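Local coordinates for chemotaxis signal transduction protein (Thermoanaerobacter tengcongensis, PDB 2QDL), which probably acts as the CheW scaffold of bacterial chemotaxis, coupling chemoreceptors to the histidine kinase CheA, at residues K12-F17 and I104-N109; F124-A129 and I136-L141. All coordinates share one frame; numbering follows the deposited sequence.

Contact 1. Residues K12-F17 and I104-N109; sequences KKIVVF and IPIDEN
Ile14 and Ile104 face each other as a hydrogen-bonded antiparallel pair: Ile14 N gives its hydrogen to Ile104 O at 2.8 Å, nearly straight at 169°, and Ile104 N returns a bond to Ile14 O. Two residues on, Ile106 N donates to Lys12 O in the plane of that carbonyl. Water 1 completes this last pair, accepting from Lys12 N and donating to Ile106 O. Between the two pairs lies the non-hydrogen-bonded pair Lys13-Pro105, where the missing N-H of the proline costs no bond across the strands; Pro105 CA approaches Lys12 O at 3.1 Å in a CA-H...O contact beside the Ile106 N bond. The pairing joins the first strand of the chain, 12-19, to the far end of the long strand 91-106, while the other edge of 12-19 bonds to strand 22-27, as expected of neighbouring staves in this beta-barrel protein. Apolar contacts gather on the face that carries Ile14, Val16, Ile104 and Ile106. CG1 of Ile106 sits between its backbone N and carbonyl carbon (chi1 66°), and CD1 beyond it reaches Ile14 CG1 at 3.6 Å. Val16 CG2 lies against Ile104 CG1 at 3.8 Å. Among the charged chains, Lys12 runs beside Ile106 and passes Glu108, CD to CB 4.2 Å, yet its NZ stays 5.0 Å from Glu108 OE1 and forms a salt bridge with Asp27. Asp107 OD1 accepts from both N and ND2 of Asn109, the first bond closing an Asx turn.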
ATOM      1  N   LYS A  12      16.657  -0.405  -6.153  1.00 15.59           N
ATOM      2  CA  LYS A  12      15.273  -0.538  -5.684  1.00 13.49           C
ATOM      3  C   LYS A  12      14.681   0.866  -5.456  1.00 13.24           C
ATOM      4  O   LYS A  12      15.292   1.707  -4.754  1.00 12.79           O
ATOM      5  CB  LYS A  12      15.193  -1.395  -4.406  1.00 13.31           C
ATOM      6  CG  LYS A  12      13.756  -1.682  -3.916  1.00 11.78           C
ATOM      7  CD  LYS A  12      13.763  -2.610  -2.697  1.00 11.62           C
ATOM      8  CE  LYS A  12      12.381  -3.086  -2.328  1.00  8.13           C
ATOM      9  NZ  LYS A  12      11.826  -4.081  -3.331  1.00 10.26           N
ATOM     10  N   LYS A  13      13.530   1.146  -6.063  1.00 11.81           N
ATOM     11  CA  LYS A  13      12.858   2.442  -5.857  1.00 13.13           C
ATOM     12  C   LYS A  13      11.581   2.208  -5.051  1.00 12.67           C
ATOM     13  O   LYS A  13      10.723   1.411  -5.454  1.00 12.14           O
ATOM     14  CB  LYS A  13      12.536   3.145  -7.173  1.00 13.39           C
ATOM     15  CG  LYS A  13      13.687   3.241  -8.157  1.00 18.04           C
ATOM     16  CD  LYS A  13      14.402   4.568  -8.126  1.00 24.57           C
ATOM     17  CE  LYS A  13      13.835   5.508  -9.227  1.00 28.74           C
ATOM     18  NZ  LYS A  13      14.672   6.752  -9.435  1.00 30.93           N
ATOM     19  N   ILE A  14      11.496   2.861  -3.894  1.00 12.38           N
ATOM     20  CA  ILE A  14      10.310   2.785  -3.048  1.00 13.34           C
ATOM     21  C   ILE A  14       9.485   4.073  -3.163  1.00 13.15           C
ATOM     22  O   ILE A  14      10.011   5.176  -3.033  1.00 13.86           O
ATOM     23  CB  ILE A  14      10.665   2.534  -1.545  1.00 13.96           C
ATOM     24  CG1 ILE A  14      11.550   1.297  -1.370  1.00 14.52           C
ATOM     25  CG2 ILE A  14       9.413   2.392  -0.744  1.00 15.17           C
ATOM     26  CD1 ILE A  14      11.019   0.063  -2.020  1.00 14.58           C
ATOM     27  N   VAL A  15       8.196   3.913  -3.444  1.00 12.78           N
ATOM     28  CA  VAL A  15       7.209   4.995  -3.342  1.00 12.00           C
ATOM     29  C   VAL A  15       6.802   5.087  -1.886  1.00 11.58           C
ATOM     30  O   VAL A  15       6.317   4.097  -1.288  1.00 10.43           O
ATOM     31  CB  VAL A  15       5.965   4.688  -4.218  1.00 12.76           C
ATOM     32  CG1 VAL A  15       4.970   5.822  -4.186  1.00 11.65           C
ATOM     33  CG2 VAL A  15       6.410   4.401  -5.651  1.00 12.15           C
ATOM     34  N   VAL A  16       7.038   6.273  -1.324  1.00 10.23           N
ATOM     35  CA  VAL A  16       6.803   6.557   0.080  1.00  9.61           C
ATOM     36  C   VAL A  16       5.541   7.405   0.189  1.00  9.84           C
ATOM     37  O   VAL A  16       5.370   8.413  -0.517  1.00 10.74           O
ATOM     38  CB  VAL A  16       8.030   7.256   0.761  1.00 10.26           C
ATOM     39  CG1 VAL A  16       7.764   7.538   2.250  1.00 10.47           C
ATOM     40  CG2 VAL A  16       9.276   6.401   0.637  1.00  9.51           C
ATOM     41  N   PHE A  17       4.645   6.962   1.056  1.00  9.60           N
ATOM     42  CA  PHE A  17       3.398   7.614   1.288  1.00 10.28           C
ATOM     43  C   PHE A  17       3.164   7.671   2.782  1.00 11.10           C
ATOM     44  O   PHE A  17       3.768   6.931   3.556  1.00 11.59           O
ATOM     45  CB  PHE A  17       2.242   6.891   0.556  1.00 11.27           C
ATOM     46  CG  PHE A  17       2.195   5.373   0.767  1.00  9.68           C
ATOM     47  CD1 PHE A  17       1.416   4.818   1.781  1.00 10.47           C
ATOM     48  CD2 PHE A  17       2.922   4.521  -0.053  1.00 11.91           C
ATOM     49  CE1 PHE A  17       1.348   3.408   1.949  1.00 12.02           C
ATOM     50  CE2 PHE A  17       2.869   3.130   0.104  1.00  9.70           C
ATOM     51  CZ  PHE A  17       2.086   2.573   1.095  1.00 11.06           C
ATOM     52  N   ILE A 104      12.161   7.013  -3.444  1.00 15.22           N
ATOM     53  CA  ILE A 104      13.549   6.888  -3.025  1.00 16.76           C
ATOM     54  C   ILE A 104      14.237   5.584  -3.446  1.00 16.11           C
ATOM     55  O   ILE A 104      13.636   4.530  -3.392  1.00 15.11           O
ATOM     56  CB  ILE A 104      13.733   7.138  -1.504  1.00 17.56           C
ATOM     57  CG1 ILE A 104      12.871   6.213  -0.669  1.00 18.60           C
ATOM     58  CG2 ILE A 104      13.435   8.610  -1.169  1.00 17.77           C
ATOM     59  CD1 ILE A 104      13.155   6.402   0.778  1.00 23.90           C
ATOM     60  N   PRO A 105      15.517   5.689  -3.856  1.00 16.22           N
ATOM     61  CA  PRO A 105      16.347   4.532  -4.161  1.00 15.86           C
ATOM     62  C   PRO A 105      16.921   3.967  -2.880  1.00 15.73           C
ATOM     63  O   PRO A 105      17.291   4.718  -1.980  1.00 15.47           O
ATOM     64  CB  PRO A 105      17.467   5.128  -5.010  1.00 15.88           C
ATOM     65  CG  PRO A 105      17.647   6.526  -4.427  1.00 15.95           C
ATOM     66  CD  PRO A 105      16.253   6.966  -4.028  1.00 15.31           C
ATOM     67  N   ILE A 106      16.984   2.651  -2.777  1.00 15.99           N
ATOM     68  CA  ILE A 106      17.531   2.049  -1.572  1.00 17.30           C
ATOM     69  C   ILE A 106      18.207   0.741  -1.887  1.00 17.04           C
ATOM     70  O   ILE A 106      17.819   0.030  -2.828  1.00 17.76           O
ATOM     71  CB  ILE A 106      16.458   1.823  -0.449  1.00 17.10           C
ATOM     72  CG1 ILE A 106      15.422   0.792  -0.881  1.00 18.69           C
ATOM     73  CG2 ILE A 106      15.761   3.134  -0.089  1.00 19.54           C
ATOM     74  CD1 ILE A 106      14.616   0.265   0.287  1.00 23.74           C
ATOM     75  N   ASP A 107      19.192   0.401  -1.075  1.00 16.86           N
ATOM     76  CA  ASP A 107      19.790  -0.936  -1.137  1.00 16.74           C
ATOM     77  C   ASP A 107      18.817  -1.967  -0.536  1.00 16.74           C
ATOM     78  O   ASP A 107      18.477  -1.918   0.645  1.00 16.26           O
ATOM     79  CB  ASP A 107      21.092  -0.939  -0.354  1.00 16.03           C
ATOM     80  CG  ASP A 107      21.950  -2.149  -0.624  1.00 17.12           C
ATOM     81  OD1 ASP A 107      21.454  -3.240  -1.068  1.00 12.29           O
ATOM     82  OD2 ASP A 107      23.166  -1.976  -0.378  1.00 20.28           O
ATOM     83  N   GLU A 108      18.367  -2.897  -1.364  1.00 17.78           N
ATOM     84  CA  GLU A 108      17.445  -3.933  -0.926  1.00 18.46           C
ATOM     85  C   GLU A 108      17.956  -4.690   0.312  1.00 19.79           C
ATOM     86  O   GLU A 108      17.168  -5.213   1.114  1.00 19.71           O
ATOM     87  CB  GLU A 108      17.183  -4.887  -2.073  1.00 17.97           C
ATOM     88  CG  GLU A 108      16.151  -5.936  -1.763  1.00 16.12           C
ATOM     89  CD  GLU A 108      16.213  -7.123  -2.705  1.00 13.43           C
ATOM     90  OE1 GLU A 108      15.142  -7.733  -2.878  1.00 13.14           O
ATOM     91  OE2 GLU A 108      17.306  -7.435  -3.256  1.00  8.07           O
ATOM     92  N   ASN A 109      19.275  -4.686   0.483  1.00 21.44           N
ATOM     93  CA  ASN A 109      19.961  -5.382   1.585  1.00 22.95           C
ATOM     94  C   ASN A 109      20.025  -4.590   2.882  1.00 23.78           C
ATOM     95  O   ASN A 109      20.505  -5.080   3.908  1.00 24.93           O
ATOM     96  CB  ASN A 109      21.371  -5.788   1.137  1.00 22.75           C
ATOM     97  CG  ASN A 109      21.351  -6.673  -0.107  1.00 22.81           C
ATOM     98  OD1 ASN A 109      20.820  -7.795  -0.072  1.00 20.58           O
ATOM     99  ND2 ASN A 109      21.936  -6.170  -1.226  1.00 21.00           N
TER
HETATM  100  O   HOH W   1      19.178  -1.202  -4.848  1.00 25.23           O

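Contact 2. Residues F124-A129 and I136-L141; sequences FVEGIA and IIIIKL
A largely buried antiparallel hairpin pairing, interrupted by a classic beta bulge, joins 124-129 to 136-141 within the CheW-like domain. At the bulge Glu126 and Gly127 both face Ile138: Glu126 N donates to Ile138 O at 2.7 Å, and Ile138 N donates to Gly127 O. Nearer the hairpin turn, Ala129 and Ile136 exchange two bonds, Ile136 N to Ala129 O being almost straight at 170°. On the other side of the bulge the Phe124 carbonyl is met from above its plane by Lys140 N, 2.8 Å from Phe124 O, with a C=O...N angle of only 117°. The bulge shifts the register by one residue where the chain turns a corner. Ile137 CG2 touches both methyls of Val125, the two side chains crossing at about a right angle, whereas Ile128 lies beside Ile137 and brings CD1 to within 3.9 Å of Ile137 CG1. Glu126 is exposed; its OE2 passes Ile138 CG2 at 3.9 Å, and water 2 bridges Glu126 OE1 to Ile139 O. CB of Lys140 packs against the backbone of Phe124 and Glu126. Strand 22-27 flanks 134-139, with Gly25 bonded to the backbones of Ile137 and Ile139; Ile139 and Phe124 pack on helix 66-70, where the ring of Phe124 meets that of Phe70, and Ala129 and Ile136 rest against strand 91-106.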
ATOM      1  N   PHE A 124       1.193  -7.875   7.488  1.00 12.83           N
ATOM      2  CA  PHE A 124       1.068  -6.775   6.510  1.00 13.28           C
ATOM      3  C   PHE A 124       2.424  -6.146   6.209  1.00 13.40           C
ATOM      4  O   PHE A 124       2.500  -5.137   5.489  1.00 14.54           O
ATOM      5  CB  PHE A 124       0.131  -5.682   7.038  1.00 11.94           C
ATOM      6  CG  PHE A 124      -1.267  -6.168   7.404  1.00 13.86           C
ATOM      7  CD1 PHE A 124      -2.050  -6.880   6.489  1.00 12.19           C
ATOM      8  CD2 PHE A 124      -1.816  -5.858   8.662  1.00 12.21           C
ATOM      9  CE1 PHE A 124      -3.329  -7.303   6.838  1.00 13.83           C
ATOM     10  CE2 PHE A 124      -3.076  -6.248   8.999  1.00 13.80           C
ATOM     11  CZ  PHE A 124      -3.855  -6.985   8.088  1.00 11.73           C
ATOM     12  N   VAL A 125       3.481  -6.693   6.791  1.00 13.27           N
ATOM     13  CA  VAL A 125       4.818  -6.092   6.661  1.00 13.50           C
ATOM     14  C   VAL A 125       5.756  -6.984   5.870  1.00 13.95           C
ATOM     15  O   VAL A 125       5.958  -8.167   6.230  1.00 14.19           O
ATOM     16  CB  VAL A 125       5.457  -5.807   8.043  1.00 14.29           C
ATOM     17  CG1 VAL A 125       6.892  -5.190   7.906  1.00 12.48           C
ATOM     18  CG2 VAL A 125       4.552  -4.929   8.883  1.00 13.86           C
ATOM     19  N   GLU A 126       6.316  -6.446   4.785  1.00 13.85           N
ATOM     20  CA  GLU A 126       7.317  -7.194   3.999  1.00 13.72           C
ATOM     21  C   GLU A 126       8.708  -7.054   4.643  1.00 14.45           C
ATOM     22  O   GLU A 126       9.450  -8.028   4.803  1.00 13.76           O
ATOM     23  CB  GLU A 126       7.357  -6.704   2.545  1.00 13.53           C
ATOM     24  CG  GLU A 126       8.545  -7.271   1.726  1.00 16.86           C
ATOM     25  CD  GLU A 126       8.515  -6.827   0.290  1.00 19.37           C
ATOM     26  OE1 GLU A 126       7.457  -7.004  -0.370  1.00 21.24           O
ATOM     27  OE2 GLU A 126       9.539  -6.282  -0.181  1.00 18.42           O
ATOM     28  N   GLY A 127       9.065  -5.824   5.000  1.00 13.71           N
ATOM     29  CA  GLY A 127      10.355  -5.572   5.592  1.00 14.03           C
ATOM     30  C   GLY A 127      10.371  -4.150   6.093  1.00 15.14           C
ATOM     31  O   GLY A 127       9.417  -3.397   5.892  1.00 13.72           O
ATOM     32  N   ILE A 128      11.461  -3.792   6.757  1.00 16.05           N
ATOM     33  CA  ILE A 128      11.597  -2.455   7.301  1.00 18.66           C
ATOM     34  C   ILE A 128      12.851  -1.810   6.715  1.00 20.14           C
ATOM     35  O   ILE A 128      13.949  -2.326   6.866  1.00 18.88           O
ATOM     36  CB  ILE A 128      11.667  -2.451   8.866  1.00 18.40           C
ATOM     37  CG1 ILE A 128      10.633  -3.434   9.471  1.00 17.77           C
ATOM     38  CG2 ILE A 128      11.652  -0.994   9.393  1.00 18.26           C
ATOM     39  CD1 ILE A 128       9.797  -2.920  10.610  1.00 18.91           C
ATOM     40  N   ALA A 129      12.642  -0.688   6.054  1.00 22.91           N
ATOM     41  CA  ALA A 129      13.689   0.124   5.477  1.00 27.31           C
ATOM     42  C   ALA A 129      13.884   1.360   6.352  1.00 30.40           C
ATOM     43  O   ALA A 129      13.036   1.717   7.172  1.00 30.65           O
ATOM     44  CB  ALA A 129      13.303   0.519   4.051  1.00 26.15           C
ATOM     45  N   ILE A 136      10.719   3.171   7.538  1.00 29.82           N
ATOM     46  CA  ILE A 136       9.715   2.940   6.519  1.00 25.20           C
ATOM     47  C   ILE A 136       9.385   1.462   6.452  1.00 22.25           C
ATOM     48  O   ILE A 136      10.199   0.661   6.035  1.00 21.60           O
ATOM     49  CB  ILE A 136      10.128   3.435   5.131  1.00 25.51           C
ATOM     50  CG1 ILE A 136      10.749   4.828   5.211  1.00 25.56           C
ATOM     51  CG2 ILE A 136       8.901   3.424   4.187  1.00 23.69           C
ATOM     52  CD1 ILE A 136      11.182   5.361   3.875  1.00 26.62           C
ATOM     53  N   ILE A 137       8.156   1.134   6.822  1.00 19.30           N
ATOM     54  CA  ILE A 137       7.627  -0.202   6.669  1.00 16.47           C
ATOM     55  C   ILE A 137       7.180  -0.387   5.251  1.00 14.44           C
ATOM     56  O   ILE A 137       6.374   0.382   4.744  1.00 14.67           O
ATOM     57  CB  ILE A 137       6.446  -0.480   7.638  1.00 16.62           C
ATOM     58  CG1 ILE A 137       7.005  -0.712   9.040  1.00 17.35           C
ATOM     59  CG2 ILE A 137       5.615  -1.677   7.160  1.00 13.77           C
ATOM     60  CD1 ILE A 137       6.034  -0.543  10.111  1.00 18.73           C
ATOM     61  N   ILE A 138       7.744  -1.408   4.613  1.00 12.08           N
ATOM     62  CA  ILE A 138       7.343  -1.816   3.308  1.00 10.79           C
ATOM     63  C   ILE A 138       6.177  -2.773   3.513  1.00 11.62           C
ATOM     64  O   ILE A 138       6.305  -3.830   4.185  1.00 11.45           O
ATOM     65  CB  ILE A 138       8.514  -2.475   2.508  1.00 10.98           C
ATOM     66  CG1 ILE A 138       9.660  -1.473   2.344  1.00 10.18           C
ATOM     67  CG2 ILE A 138       8.000  -2.937   1.147  1.00  9.76           C
ATOM     68  CD1 ILE A 138      10.848  -2.056   1.677  1.00 16.82           C
ATOM     69  N   ILE A 139       5.042  -2.403   2.946  1.00 10.62           N
ATOM     70  CA  ILE A 139       3.809  -3.155   3.132  1.00 11.69           C
ATOM     71  C   ILE A 139       3.787  -4.418   2.275  1.00 11.84           C
ATOM     72  O   ILE A 139       4.226  -4.404   1.123  1.00 13.51           O
ATOM     73  CB  ILE A 139       2.574  -2.262   2.823  1.00 12.27           C
ATOM     74  CG1 ILE A 139       2.399  -1.217   3.945  1.00 13.39           C
ATOM     75  CG2 ILE A 139       1.279  -3.134   2.521  1.00 12.20           C
ATOM     76  CD1 ILE A 139       1.451  -0.076   3.566  1.00 15.36           C
ATOM     77  N   LYS A 140       3.300  -5.507   2.850  1.00 10.81           N
ATOM     78  CA  LYS A 140       3.075  -6.745   2.117  1.00 10.23           C
ATOM     79  C   LYS A 140       1.633  -6.734   1.689  1.00  9.93           C
ATOM     80  O   LYS A 140       0.726  -6.593   2.519  1.00  8.32           O
ATOM     81  CB  LYS A 140       3.369  -7.966   3.016  1.00 10.24           C
ATOM     82  CG  LYS A 140       3.012  -9.314   2.428  1.00 13.15           C
ATOM     83  CD  LYS A 140       3.287 -10.486   3.393  1.00 18.53           C
ATOM     84  CE  LYS A 140       4.793 -10.778   3.511  1.00 24.84           C
ATOM     85  NZ  LYS A 140       5.153 -11.912   4.477  1.00 28.41           N
ATOM     86  N   LEU A 141       1.418  -6.868   0.381  1.00 10.53           N
ATOM     87  CA  LEU A 141       0.085  -6.777  -0.201  1.00 11.27           C
ATOM     88  C   LEU A 141      -0.740  -8.050  -0.093  1.00 12.87           C
ATOM     89  O   LEU A 141      -1.966  -7.986  -0.147  1.00 14.36           O
ATOM     90  CB  LEU A 141       0.180  -6.411  -1.683  1.00 11.28           C
ATOM     91  CG  LEU A 141       0.927  -5.117  -2.041  1.00 11.41           C
ATOM     92  CD1 LEU A 141       1.080  -5.004  -3.536  1.00 10.45           C
ATOM     93  CD2 LEU A 141       0.271  -3.882  -1.415  1.00  8.69           C
TER
HETATM   94  O   HOH W   2       5.667  -5.318  -1.009  1.00 13.23           O

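Overall arrangement
Contact 1 closes before contact 2 opens along the chain, yet their centres lie only about 11 Å apart and both belong to one curled sheet. Strand 22-27 connects them, running antiparallel to 12-19 and parallel to 134-139. Their side chains meet in shared packing: Ile136 CD1 touches Ile104 CD1 at 3.8 Å and Val16 CG2 at 3.9 Å, while Ile106 CD1 reaches Ala129 CB at 4.0 Å. Farther along, Phe17 CZ meets Ile139 CD1 at 3.7 Å. Contact 2 is the more buried, its centre about 9 Å from that of the chain against 14 Å for contact 1, beside which a glycerol, probably from crystallisation, bonds to Lys13 O.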